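Local coordinates for Abbfa_003403 (Acinetobacter baumannii, PDB 4ZXH), which probably activates an amino acid, loads it on its phosphopantetheine-bearing carrier domain, condenses it and releases the product, as a four-domain nonribosomal peptide synthetase, at residues I1056-T1062 against P1089-A1095; A1095-P1099 against T1116-A1120; L538-A542 against V690-E694; T661-I666 against G686-C691. All blocks are in the same frame, centred on the assembly; numbering follows the deposited sequence.

Interaction 1 of 4, residues I1056-T1062 against P1089-A1095; sequences IELRRGT and PNRTLRA
Segments 1056-1062 and 1089-1095 pair antiparallel in the thioesterase-domain sheet, where strand 1055-1057 is one of the two edge strands. Pro1089 O accepts Arg1059 NE (chi1 t, chi2 p) at 2.9 Å. Asn1090 O takes Thr1062 N and Asn1090 OD1 takes Thr1062 OG1, both at 2.9 Å. The Arg1091 CA-to-CB bond points away; its NH2 bonds Asp1314 (salt bridge) and Tyr1317 O. Thr1092 OG1 (chi1 m) accepts Gly1061 N at 2.9 Å. A CB on Gly1061 would clash with Asn1090 O and Thr1092 N, so the close approach needs a glycine. Leu1093 faces both Leu1058 (phi/psi -76/-26) and Arg1059 (-156/126), a classic beta bulge. Leu1093 O meets Leu1058 N at 2.9 Å and Arg1059 N at 3.3 Å, both weak bonds; Leu1093 N donates to Arg1059 O at 3.0 Å. Arg1094 and Glu1057 are a non-hydrogen-bonded pair, CA to CA 4.5 Å, with a salt bridge from Arg1094 NE to Glu1057 OE1 at 2.7 Å. Arg1060 NH2 to Glu1057 OE2, 3.2 Å, is charge only. Ala1095 and Ile1056 are a hydrogen-bonded pair: Ile1056 N to Ala1095 O 3.0 Å, Ala1095 N to Ile1056 O 3.1 Å. One carboxylate thus balances two arginines.

Interaction 2 of 4, residues A1095-P1099 against T1116-A1120; sequences AIQSP and TLYIA
Segment 1095-1099 runs off the end of strand 1093-1096 into a loop. Segment 1116-1120 is helical. The nearest CA atoms are those of Ile1096 and Tyr1118, 7.9 Å apart. The apolar contacts come first. Ile1096 (chi1 m, chi2 t) points at the helix and lays CG2 over the face of the Tyr1118 ring. This is a CH-pi contact: Ile1096 CG2 is 4.0 Å from the ring centroid and 6° off the normal. Tyr1118 has chi1 m. Pro1099 CD lies at the ring edge, 4.1 Å from Tyr1118 CE1. Pro1099 CG meets Leu1117 CD2 at 4.0 Å. The polar contact is through water. One water lies 2.8 Å from Ser1098 OG and 3.0 Å from Tyr1118 OH. Tyr1118 OH is also hydrogen-bonded to His1071, and Ser1098 OG to Gly1100 N. Phe1070 and Ile1146 also touch Tyr1118. Helix 1111-1125 packs here on a central, mostly parallel sheet, as in the alpha/beta-hydrolase fold of thioesterase domains.

Interaction 3 of 4, residues L538-A542 against V690-E694; sequences LDRTA and VCPRE
Arg540 packs its side chain against Val690 and Arg693 and passes by Pro692 CA. Its CB is 4.1 Å from Val690 CG1 and 4.4 Å from Pro692 CA; its CD is 4.1 Å from Arg693 CB. With chi1 m, chi2 t and chi3 p, Arg540 NE donates to Cys691 O at 2.9 Å. Arg540 centres an inverse gamma turn (phi/psi -75/83), with a weak Thr541 N to Asp539 O bond of 2.7 Å. The nearest CA pair is Arg540 with Pro692, 5.5 Å apart. Val690 ends strand 687-690. Cys691 and Pro692 are extended (phi/psi -83/121 and -58/150), and a weakly bonded helix starts at about Arg693. Val690 CG1 (chi1 t) is 3.3 Å from Thr541 O. Thr541 OG1 caps Leu543 N, starting helix 543-553. The loop after strand 533-537 is held to this strand end within the adenylation domain. Arg540 NH1 and NH2 make weak bonds to Thr667 O and Ala665 O. One cationic side chain ties together backbone carbonyls, without an acidic partner across these segments.

Interaction 4 of 4, residues T661-I666 against G686-C691; sequences TQLLAI and GVVHVC
The apolar centre of this contact lies at the C-terminal ends of two parallel strands, 662-665 and 687-690. Leu664 (chi1 t, chi2 p) brings CD1 to 3.7 Å from His689 CB and 3.7 Å from Cys691 CB. Ile666 CG2 is 4.0 Å from Cys691 CB. Ala665 CB meets Val688 CG1 at 4.3 Å, on the face that carries Leu663 and Val690. Gln662, Leu664, Val687 and His689 share the other face, with Gln662 CG 4.0 Å from Val687 CB. Further out is the backbone. The register pairs Gln662 with Val687, Leu663 with Val688, Leu664 with His689 and Ala665 with Val690, CA to CA 4.9 to 5.3 Å. The strand axes approach to 4.9 Å and cross at -26°. Five hydrogen bonds link the two segments: Val687 N to Thr661 O 2.8 Å, Leu663 N to Val687 O 3.1 Å, His689 N to Leu663 O 2.9 Å, Ala665 N to His689 O 2.9 Å, and Cys691 N to Ala665 O 3.0 Å. The first and last of these form the polar edge. Strands 713-716 and 498-501 flank the pair on its two sides. Helix 674-679 joins the two strands, so the contact closes a beta-alpha-beta crossover in the mixed sheet of the adenylation domain, an AMP-binding enzyme of the ANL superfamily.

How the interactions relate
The four contacts form two groups in one chain. Interactions 1 and 2 share Ala1095 and strand 1093-1096 in the thioesterase domain, with centres 16 Å apart. Interaction 1 pairs that strand with the sheet's edge; interaction 2 packs its far end on a helix. Interactions 3 and 4 share Val690 and Cys691 in the adenylation domain, with centres 11 Å apart. They also touch directly: Arg540 NH2 lies 2.9 Å from Ala665 O, a weak hydrogen bond. The groups are about 80 Å apart between centres, and interactions 2 and 3 are about 61 Å apart at nearest atoms. None of the four includes a residue of the lipid pocket or of the potassium site.

Interaction 1 of 4, residues I1056-T1062 against P1089-A1095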
loop_
_atom_site.group_PDB
_atom_site.type_symbol
_atom_site.label_atom_id
_atom_site.label_comp_id
_atom_site.label_asym_id
_atom_site.label_seq_id
_atom_site.Cartn_x
_atom_site.Cartn_y
_atom_site.Cartn_z
ATOM N N ILE A 1056 18.360 32.908 1.168
ATOM C CA ILE A 1056 18.476 31.463 1.364
ATOM C C ILE A 1056 19.790 31.210 2.090
ATOM O O ILE A 1056 20.844 31.687 1.658
ATOM C CB ILE A 1056 18.401 30.691 -0.001
ATOM C CG1 ILE A 1056 18.627 29.196 0.168
ATOM C CG2 ILE A 1056 19.396 31.220 -0.965
ATOM C CD1 ILE A 1056 17.792 28.590 1.253
ATOM N N GLU A 1057 19.742 30.515 3.223
ATOM C CA GLU A 1057 20.991 30.227 3.923
ATOM C C GLU A 1057 21.544 28.878 3.462
ATOM O O GLU A 1057 21.006 27.838 3.821
ATOM C CB GLU A 1057 20.796 30.256 5.440
ATOM C CG GLU A 1057 22.097 30.091 6.243
ATOM C CD GLU A 1057 22.002 30.610 7.689
ATOM O OE1 GLU A 1057 21.551 31.758 7.909
ATOM O OE2 GLU A 1057 22.346 29.843 8.614
ATOM N N LEU A 1058 22.603 28.913 2.648
ATOM C CA LEU A 1058 23.215 27.704 2.092
ATOM C C LEU A 1058 24.064 26.953 3.122
ATOM O O LEU A 1058 24.266 25.758 3.012
ATOM C CB LEU A 1058 24.075 28.058 0.883
ATOM C CG LEU A 1058 23.264 28.607 -0.290
ATOM C CD1 LEU A 1058 24.139 29.069 -1.442
ATOM C CD2 LEU A 1058 22.319 27.554 -0.767
ATOM N N ARG A 1059 24.581 27.665 4.116
ATOM C CA ARG A 1059 25.382 27.024 5.148
ATOM C C ARG A 1059 25.383 27.846 6.437
ATOM O O ARG A 1059 25.673 29.027 6.401
ATOM C CB ARG A 1059 26.805 26.776 4.647
ATOM C CG ARG A 1059 27.736 26.165 5.676
ATOM C CD ARG A 1059 27.212 24.836 6.187
ATOM N NE ARG A 1059 28.039 24.315 7.279
ATOM C CZ ARG A 1059 27.749 23.236 8.002
ATOM N NH1 ARG A 1059 26.647 22.535 7.754
ATOM N NH2 ARG A 1059 28.567 22.855 8.971
ATOM N N ARG A 1060 25.029 27.224 7.565
ATOM C CA ARG A 1060 25.251 27.840 8.876
ATOM C C ARG A 1060 26.600 27.384 9.400
ATOM O O ARG A 1060 26.806 26.199 9.684
ATOM C CB ARG A 1060 24.147 27.476 9.875
ATOM C CG ARG A 1060 24.344 28.050 11.286
ATOM C CD ARG A 1060 23.083 27.848 12.139
ATOM N NE ARG A 1060 21.890 28.410 11.494
ATOM C CZ ARG A 1060 21.404 29.635 11.711
ATOM N NH1 ARG A 1060 21.988 30.454 12.582
ATOM N NH2 ARG A 1060 20.317 30.041 11.061
ATOM N N GLY A 1061 27.530 28.326 9.508
ATOM C CA GLY A 1061 28.866 28.027 9.992
ATOM C C GLY A 1061 29.033 28.486 11.421
ATOM O O GLY A 1061 28.053 28.822 12.088
ATOM N N THR A 1062 30.277 28.506 11.890
ATOM C CA THR A 1062 30.578 28.818 13.289
ATOM C C THR A 1062 31.409 30.081 13.386
ATOM O O THR A 1062 31.715 30.542 14.478
ATOM C CB THR A 1062 31.354 27.673 13.985
ATOM O OG1 THR A 1062 32.507 27.336 13.199
ATOM C CG2 THR A 1062 30.483 26.430 14.151
ATOM N N PRO A 1089 33.193 24.538 5.507
ATOM C CA PRO A 1089 31.885 24.462 6.179
ATOM C C PRO A 1089 31.739 25.330 7.450
ATOM O O PRO A 1089 30.628 25.432 7.969
ATOM C CB PRO A 1089 31.766 22.974 6.530
ATOM C CG PRO A 1089 33.187 22.447 6.501
ATOM C CD PRO A 1089 33.854 23.224 5.419
ATOM N N ASN A 1090 32.822 25.924 7.947
ATOM C CA ASN A 1090 32.728 26.794 9.114
ATOM C C ASN A 1090 32.306 28.227 8.778
ATOM O O ASN A 1090 32.111 29.046 9.670
ATOM C CB ASN A 1090 34.051 26.819 9.865
ATOM C CG ASN A 1090 34.321 25.525 10.579
ATOM O OD1 ASN A 1090 33.694 25.226 11.599
ATOM N ND2 ASN A 1090 35.247 24.736 10.047
ATOM N N ARG A 1091 32.165 28.522 7.495
ATOM C CA ARG A 1091 31.703 29.828 7.066
ATOM C C ARG A 1091 30.232 29.759 6.684
ATOM O O ARG A 1091 29.840 28.977 5.811
ATOM C CB ARG A 1091 32.527 30.355 5.878
ATOM C CG ARG A 1091 32.388 31.869 5.645
ATOM C CD ARG A 1091 32.884 32.264 4.278
ATOM N NE ARG A 1091 34.239 31.783 4.025
ATOM C CZ ARG A 1091 35.325 32.508 4.248
ATOM N NH1 ARG A 1091 35.212 33.748 4.732
ATOM N NH2 ARG A 1091 36.519 32.001 3.986
ATOM N N THR A 1092 29.426 30.566 7.366
ATOM C CA THR A 1092 28.055 30.833 6.961
ATOM C C THR A 1092 28.032 31.454 5.556
ATOM O O THR A 1092 28.797 32.381 5.265
ATOM C CB THR A 1092 27.357 31.773 7.971
ATOM O OG1 THR A 1092 27.405 31.185 9.282
ATOM C CG2 THR A 1092 25.911 32.062 7.568
ATOM N N LEU A 1093 27.183 30.902 4.687
ATOM C CA LEU A 1093 26.950 31.423 3.338
ATOM C C LEU A 1093 25.472 31.746 3.160
ATOM O O LEU A 1093 24.598 30.909 3.448
ATOM C CB LEU A 1093 27.343 30.421 2.267
ATOM C CG LEU A 1093 28.697 29.780 2.387
ATOM C CD1 LEU A 1093 28.797 28.712 1.303
ATOM C CD2 LEU A 1093 29.742 30.869 2.236
ATOM N N ARG A 1094 25.204 32.948 2.664
ATOM C CA ARG A 1094 23.847 33.377 2.384
ATOM C C ARG A 1094 23.810 33.954 0.992
ATOM O O ARG A 1094 24.751 34.610 0.560
ATOM C CB ARG A 1094 23.383 34.403 3.409
ATOM C CG ARG A 1094 23.577 33.937 4.827
ATOM C CD ARG A 1094 22.726 34.728 5.796
ATOM N NE ARG A 1094 22.683 34.093 7.104
ATOM C CZ ARG A 1094 23.209 34.628 8.190
ATOM N NH1 ARG A 1094 23.801 35.812 8.111
ATOM N NH2 ARG A 1094 23.127 33.989 9.351
ATOM N N ALA A 1095 22.732 33.682 0.278
ATOM C CA ALA A 1095 22.603 34.103 -1.106
ATOM C C ALA A 1095 21.263 34.779 -1.247
ATOM O O ALA A 1095 20.325 34.453 -0.515
ATOM C CB ALA A 1095 22.720 32.912 -2.075
#

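Interaction 2 of 4, residues A1095-P1099 against T1116-A1120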
loop_
_atom_site.group_PDB
_atom_site.type_symbol
_atom_site.label_atom_id
_atom_site.label_comp_id
_atom_site.label_asym_id
_atom_site.label_seq_id
_atom_site.Cartn_x
_atom_site.Cartn_y
_atom_site.Cartn_z
ATOM N N ALA A 1095 22.732 33.682 0.278
ATOM C CA ALA A 1095 22.603 34.103 -1.106
ATOM C C ALA A 1095 21.263 34.779 -1.247
ATOM O O ALA A 1095 20.325 34.453 -0.515
ATOM C CB ALA A 1095 22.720 32.912 -2.075
ATOM N N ILE A 1096 21.169 35.719 -2.181
ATOM C CA ILE A 1096 19.943 36.477 -2.327
ATOM C C ILE A 1096 19.365 36.370 -3.728
ATOM O O ILE A 1096 20.001 36.758 -4.709
ATOM C CB ILE A 1096 20.177 37.935 -1.972
ATOM C CG1 ILE A 1096 20.575 38.033 -0.497
ATOM C CG2 ILE A 1096 18.941 38.758 -2.286
ATOM C CD1 ILE A 1096 20.598 39.436 0.058
ATOM N N GLN A 1097 18.157 35.826 -3.821
ATOM C CA GLN A 1097 17.442 35.803 -5.092
ATOM C C GLN A 1097 16.616 37.095 -5.267
ATOM O O GLN A 1097 16.311 37.785 -4.302
ATOM C CB GLN A 1097 16.533 34.576 -5.163
ATOM C CG GLN A 1097 15.372 34.662 -4.215
ATOM C CD GLN A 1097 14.574 33.395 -4.189
ATOM O OE1 GLN A 1097 14.742 32.517 -5.041
ATOM N NE2 GLN A 1097 13.717 33.267 -3.184
ATOM N N SER A 1098 16.242 37.418 -6.493
ATOM C CA SER A 1098 15.406 38.596 -6.719
ATOM C C SER A 1098 13.948 38.388 -6.287
ATOM O O SER A 1098 13.359 37.325 -6.520
ATOM C CB SER A 1098 15.464 38.989 -8.197
ATOM O OG SER A 1098 14.504 39.974 -8.500
ATOM N N PRO A 1099 13.354 39.405 -5.660
ATOM C CA PRO A 1099 11.908 39.387 -5.372
ATOM C C PRO A 1099 11.077 39.105 -6.637
ATOM O O PRO A 1099 9.993 38.526 -6.582
ATOM C CB PRO A 1099 11.626 40.804 -4.853
ATOM C CG PRO A 1099 12.932 41.296 -4.329
ATOM C CD PRO A 1099 14.005 40.639 -5.188
ATOM N N THR A 1116 20.221 49.025 -2.073
ATOM C CA THR A 1116 19.579 49.510 -0.863
ATOM C C THR A 1116 18.611 48.477 -0.290
ATOM O O THR A 1116 18.625 48.190 0.901
ATOM C CB THR A 1116 18.806 50.820 -1.112
ATOM O OG1 THR A 1116 19.710 51.832 -1.562
ATOM C CG2 THR A 1116 18.121 51.281 0.165
ATOM N N LEU A 1117 17.767 47.918 -1.150
ATOM C CA LEU A 1117 16.799 46.918 -0.719
ATOM C C LEU A 1117 17.481 45.712 -0.083
ATOM O O LEU A 1117 17.061 45.250 0.985
ATOM C CB LEU A 1117 15.946 46.453 -1.896
ATOM C CG LEU A 1117 14.921 45.396 -1.490
ATOM C CD1 LEU A 1117 13.922 46.058 -0.561
ATOM C CD2 LEU A 1117 14.231 44.757 -2.694
ATOM N N TYR A 1118 18.526 45.207 -0.745
ATOM C CA TYR A 1118 19.243 44.020 -0.266
ATOM C C TYR A 1118 20.002 44.331 1.019
ATOM O O TYR A 1118 19.987 43.524 1.954
ATOM C CB TYR A 1118 20.208 43.470 -1.331
ATOM C CG TYR A 1118 19.523 42.949 -2.575
ATOM C CD1 TYR A 1118 18.141 42.762 -2.615
ATOM C CD2 TYR A 1118 20.251 42.643 -3.712
ATOM C CE1 TYR A 1118 17.512 42.299 -3.736
ATOM C CE2 TYR A 1118 19.621 42.162 -4.855
ATOM C CZ TYR A 1118 18.257 42.004 -4.859
ATOM O OH TYR A 1118 17.642 41.544 -5.999
ATOM N N ILE A 1119 20.656 45.495 1.064
ATOM C CA ILE A 1119 21.366 45.924 2.269
ATOM C C ILE A 1119 20.463 45.915 3.500
ATOM O O ILE A 1119 20.865 45.438 4.556
ATOM C CB ILE A 1119 21.973 47.323 2.106
ATOM C CG1 ILE A 1119 23.301 47.225 1.366
ATOM C CG2 ILE A 1119 22.224 47.949 3.448
ATOM C CD1 ILE A 1119 23.901 48.562 1.026
ATOM N N ALA A 1120 19.241 46.414 3.365
ATOM C CA ALA A 1120 18.285 46.346 4.469
ATOM C C ALA A 1120 17.996 44.892 4.851
ATOM O O ALA A 1120 17.945 44.572 6.037
ATOM C CB ALA A 1120 17.000 47.070 4.119
HETATM O O HOH W 1 15.625 42.479 -7.953
#

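Interaction 3 of 4, residues L538-A542 against V690-E694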
loop_
_atom_site.group_PDB
_atom_site.type_symbol
_atom_site.label_atom_id
_atom_site.label_comp_id
_atom_site.label_asym_id
_atom_site.label_seq_id
_atom_site.Cartn_x
_atom_site.Cartn_y
_atom_site.Cartn_z
ATOM N N LEU A 538 -14.474 -27.870 -37.270
ATOM C CA LEU A 538 -15.578 -27.139 -37.914
ATOM C C LEU A 538 -15.523 -25.619 -37.757
ATOM O O LEU A 538 -14.861 -25.106 -36.859
ATOM C CB LEU A 538 -16.919 -27.627 -37.360
ATOM C CG LEU A 538 -17.292 -29.093 -37.582
ATOM C CD1 LEU A 538 -18.748 -29.340 -37.197
ATOM C CD2 LEU A 538 -17.023 -29.519 -39.021
ATOM N N ASP A 539 -16.231 -24.911 -38.639
ATOM C CA ASP A 539 -16.528 -23.485 -38.459
ATOM C C ASP A 539 -17.797 -23.340 -37.641
ATOM O O ASP A 539 -18.595 -24.273 -37.560
ATOM C CB ASP A 539 -16.702 -22.768 -39.797
ATOM C CG ASP A 539 -15.390 -22.275 -40.376
ATOM O OD1 ASP A 539 -14.470 -21.973 -39.587
ATOM O OD2 ASP A 539 -15.277 -22.191 -41.624
ATOM N N ARG A 540 -18.001 -22.173 -37.042
ATOM C CA ARG A 540 -19.152 -21.998 -36.166
ATOM C C ARG A 540 -20.448 -21.861 -36.951
ATOM O O ARG A 540 -20.926 -20.760 -37.205
ATOM C CB ARG A 540 -18.944 -20.793 -35.248
ATOM C CG ARG A 540 -17.739 -20.969 -34.352
ATOM C CD ARG A 540 -17.630 -19.880 -33.332
ATOM N NE ARG A 540 -18.744 -19.892 -32.393
ATOM C CZ ARG A 540 -18.895 -20.766 -31.402
ATOM N NH1 ARG A 540 -18.005 -21.731 -31.203
ATOM N NH2 ARG A 540 -19.952 -20.671 -30.605
ATOM N N THR A 541 -21.015 -22.996 -37.333
ATOM C CA THR A 541 -22.279 -23.013 -38.057
ATOM C C THR A 541 -23.318 -23.663 -37.185
ATOM O O THR A 541 -23.045 -23.974 -36.029
ATOM C CB THR A 541 -22.189 -23.790 -39.372
ATOM O OG1 THR A 541 -21.792 -25.144 -39.089
ATOM C CG2 THR A 541 -21.180 -23.146 -40.287
ATOM N N ALA A 542 -24.499 -23.890 -37.751
ATOM C CA ALA A 542 -25.556 -24.607 -37.051
ATOM C C ALA A 542 -25.282 -26.111 -37.062
ATOM O O ALA A 542 -25.863 -26.859 -36.291
ATOM C CB ALA A 542 -26.906 -24.302 -37.675
ATOM N N VAL A 690 -25.905 -19.838 -32.572
ATOM C CA VAL A 690 -24.487 -20.077 -32.800
ATOM C C VAL A 690 -23.857 -18.823 -33.400
ATOM O O VAL A 690 -24.108 -18.465 -34.552
ATOM C CB VAL A 690 -24.242 -21.285 -33.710
ATOM C CG1 VAL A 690 -22.761 -21.501 -33.886
ATOM C CG2 VAL A 690 -24.871 -22.518 -33.116
ATOM N N CYS A 691 -23.047 -18.150 -32.592
ATOM C CA CYS A 691 -22.470 -16.868 -32.970
ATOM C C CYS A 691 -21.221 -17.028 -33.823
ATOM O O CYS A 691 -20.243 -17.640 -33.387
ATOM C CB CYS A 691 -22.132 -16.054 -31.723
ATOM S SG CYS A 691 -21.560 -14.400 -32.103
ATOM N N PRO A 692 -21.239 -16.461 -35.038
ATOM C CA PRO A 692 -20.053 -16.537 -35.897
ATOM C C PRO A 692 -18.860 -15.922 -35.185
ATOM O O PRO A 692 -18.999 -15.023 -34.356
ATOM C CB PRO A 692 -20.442 -15.725 -37.135
ATOM C CG PRO A 692 -21.925 -15.593 -37.065
ATOM C CD PRO A 692 -22.289 -15.610 -35.620
ATOM N N ARG A 693 -17.686 -16.427 -35.500
ATOM C CA ARG A 693 -16.513 -16.083 -34.738
ATOM C C ARG A 693 -16.136 -14.635 -34.968
ATOM O O ARG A 693 -15.684 -13.956 -34.048
ATOM C CB ARG A 693 -15.375 -17.018 -35.110
ATOM C CG ARG A 693 -14.106 -16.738 -34.409
ATOM C CD ARG A 693 -13.067 -17.712 -34.871
ATOM N NE ARG A 693 -11.761 -17.404 -34.300
ATOM C CZ ARG A 693 -10.824 -16.704 -34.929
ATOM N NH1 ARG A 693 -11.055 -16.240 -36.157
ATOM N NH2 ARG A 693 -9.661 -16.469 -34.329
ATOM N N GLU A 694 -16.345 -14.147 -36.186
ATOM C CA GLU A 694 -15.986 -12.762 -36.491
ATOM C C GLU A 694 -16.843 -11.775 -35.707
ATOM O O GLU A 694 -16.413 -10.663 -35.433
ATOM C CB GLU A 694 -16.096 -12.479 -37.994
ATOM C CG GLU A 694 -14.865 -12.912 -38.793
ATOM C CD GLU A 694 -15.107 -12.978 -40.298
ATOM O OE1 GLU A 694 -16.239 -12.683 -40.743
ATOM O OE2 GLU A 694 -14.158 -13.325 -41.037
#

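Interaction 4 of 4, residues T661-I666 against G686-C691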
loop_
_atom_site.group_PDB
_atom_site.type_symbol
_atom_site.label_atom_id
_atom_site.label_comp_id
_atom_site.label_asym_id
_atom_site.label_seq_id
_atom_site.Cartn_x
_atom_site.Cartn_y
_atom_site.Cartn_z
ATOM N N THR A 661 -36.010 -19.523 -23.770
ATOM C CA THR A 661 -34.580 -19.276 -23.603
ATOM C C THR A 661 -33.883 -19.073 -24.936
ATOM O O THR A 661 -33.965 -19.922 -25.821
ATOM C CB THR A 661 -33.865 -20.427 -22.876
ATOM O OG1 THR A 661 -34.406 -20.590 -21.560
ATOM C CG2 THR A 661 -32.400 -20.114 -22.763
ATOM N N GLN A 662 -33.189 -17.949 -25.074
ATOM C CA GLN A 662 -32.373 -17.723 -26.251
ATOM C C GLN A 662 -30.941 -17.405 -25.840
ATOM O O GLN A 662 -30.634 -16.316 -25.360
ATOM C CB GLN A 662 -32.973 -16.614 -27.115
ATOM C CG GLN A 662 -34.253 -17.062 -27.793
ATOM C CD GLN A 662 -34.730 -16.113 -28.869
ATOM O OE1 GLN A 662 -34.540 -14.902 -28.780
ATOM N NE2 GLN A 662 -35.346 -16.666 -29.907
ATOM N N LEU A 663 -30.065 -18.379 -26.047
ATOM C CA LEU A 663 -28.692 -18.303 -25.575
ATOM C C LEU A 663 -27.731 -18.001 -26.708
ATOM O O LEU A 663 -27.777 -18.652 -27.755
ATOM C CB LEU A 663 -28.299 -19.620 -24.898
ATOM C CG LEU A 663 -27.039 -19.651 -24.031
ATOM C CD1 LEU A 663 -27.237 -20.700 -22.986
ATOM C CD2 LEU A 663 -25.774 -19.952 -24.845
ATOM N N LEU A 664 -26.852 -17.023 -26.497
ATOM C CA LEU A 664 -25.843 -16.706 -27.496
ATOM C C LEU A 664 -24.544 -17.440 -27.204
ATOM O O LEU A 664 -23.792 -17.056 -26.305
ATOM C CB LEU A 664 -25.585 -15.209 -27.563
ATOM C CG LEU A 664 -24.651 -14.806 -28.703
ATOM C CD1 LEU A 664 -25.294 -15.122 -30.044
ATOM C CD2 LEU A 664 -24.269 -13.328 -28.616
ATOM N N ALA A 665 -24.292 -18.496 -27.974
ATOM C CA ALA A 665 -23.077 -19.279 -27.843
ATOM C C ALA A 665 -21.885 -18.652 -28.595
ATOM O O ALA A 665 -21.876 -18.579 -29.827
ATOM C CB ALA A 665 -23.330 -20.673 -28.329
ATOM N N ILE A 666 -20.873 -18.217 -27.845
ATOM C CA ILE A 666 -19.734 -17.502 -28.426
ATOM C C ILE A 666 -18.410 -18.206 -28.199
ATOM O O ILE A 666 -17.411 -17.858 -28.806
ATOM C CB ILE A 666 -19.596 -16.093 -27.846
ATOM C CG1 ILE A 666 -19.222 -16.180 -26.378
ATOM C CG2 ILE A 666 -20.899 -15.338 -27.963
ATOM C CD1 ILE A 666 -19.253 -14.845 -25.711
ATOM N N GLY A 686 -35.586 -24.513 -25.897
ATOM C CA GLY A 686 -35.174 -23.171 -26.271
ATOM C C GLY A 686 -34.321 -23.102 -27.530
ATOM O O GLY A 686 -34.214 -24.076 -28.267
ATOM N N VAL A 687 -33.712 -21.943 -27.769
ATOM C CA VAL A 687 -32.938 -21.701 -28.982
ATOM C C VAL A 687 -31.446 -21.457 -28.727
ATOM O O VAL A 687 -31.066 -20.663 -27.860
ATOM C CB VAL A 687 -33.501 -20.491 -29.752
ATOM C CG1 VAL A 687 -32.620 -20.167 -30.943
ATOM C CG2 VAL A 687 -34.923 -20.761 -30.186
ATOM N N VAL A 688 -30.596 -22.141 -29.485
ATOM C CA VAL A 688 -29.167 -21.833 -29.473
ATOM C C VAL A 688 -28.810 -20.933 -30.656
ATOM O O VAL A 688 -28.957 -21.332 -31.811
ATOM C CB VAL A 688 -28.287 -23.106 -29.532
ATOM C CG1 VAL A 688 -26.822 -22.728 -29.759
ATOM C CG2 VAL A 688 -28.434 -23.940 -28.265
ATOM N N HIS A 689 -28.357 -19.718 -30.367
ATOM C CA HIS A 689 -27.799 -18.861 -31.402
ATOM C C HIS A 689 -26.301 -19.134 -31.516
ATOM O O HIS A 689 -25.514 -18.739 -30.646
ATOM C CB HIS A 689 -28.067 -17.390 -31.089
ATOM C CG HIS A 689 -29.523 -17.049 -31.051
ATOM N ND1 HIS A 689 -30.171 -16.433 -32.100
ATOM C CD2 HIS A 689 -30.463 -17.267 -30.103
ATOM C CE1 HIS A 689 -31.447 -16.277 -31.794
ATOM N NE2 HIS A 689 -31.651 -16.778 -30.589
ATOM N N VAL A 690 -25.905 -19.838 -32.572
ATOM C CA VAL A 690 -24.487 -20.077 -32.800
ATOM C C VAL A 690 -23.857 -18.823 -33.400
ATOM O O VAL A 690 -24.108 -18.465 -34.552
ATOM C CB VAL A 690 -24.242 -21.285 -33.710
ATOM C CG1 VAL A 690 -22.761 -21.501 -33.886
ATOM C CG2 VAL A 690 -24.871 -22.518 -33.116
ATOM N N CYS A 691 -23.047 -18.150 -32.592
ATOM C CA CYS A 691 -22.470 -16.868 -32.970
ATOM C C CYS A 691 -21.221 -17.028 -33.823
ATOM O O CYS A 691 -20.243 -17.640 -33.387
ATOM C CB CYS A 691 -22.132 -16.054 -31.723
ATOM S SG CYS A 691 -21.560 -14.400 -32.103
#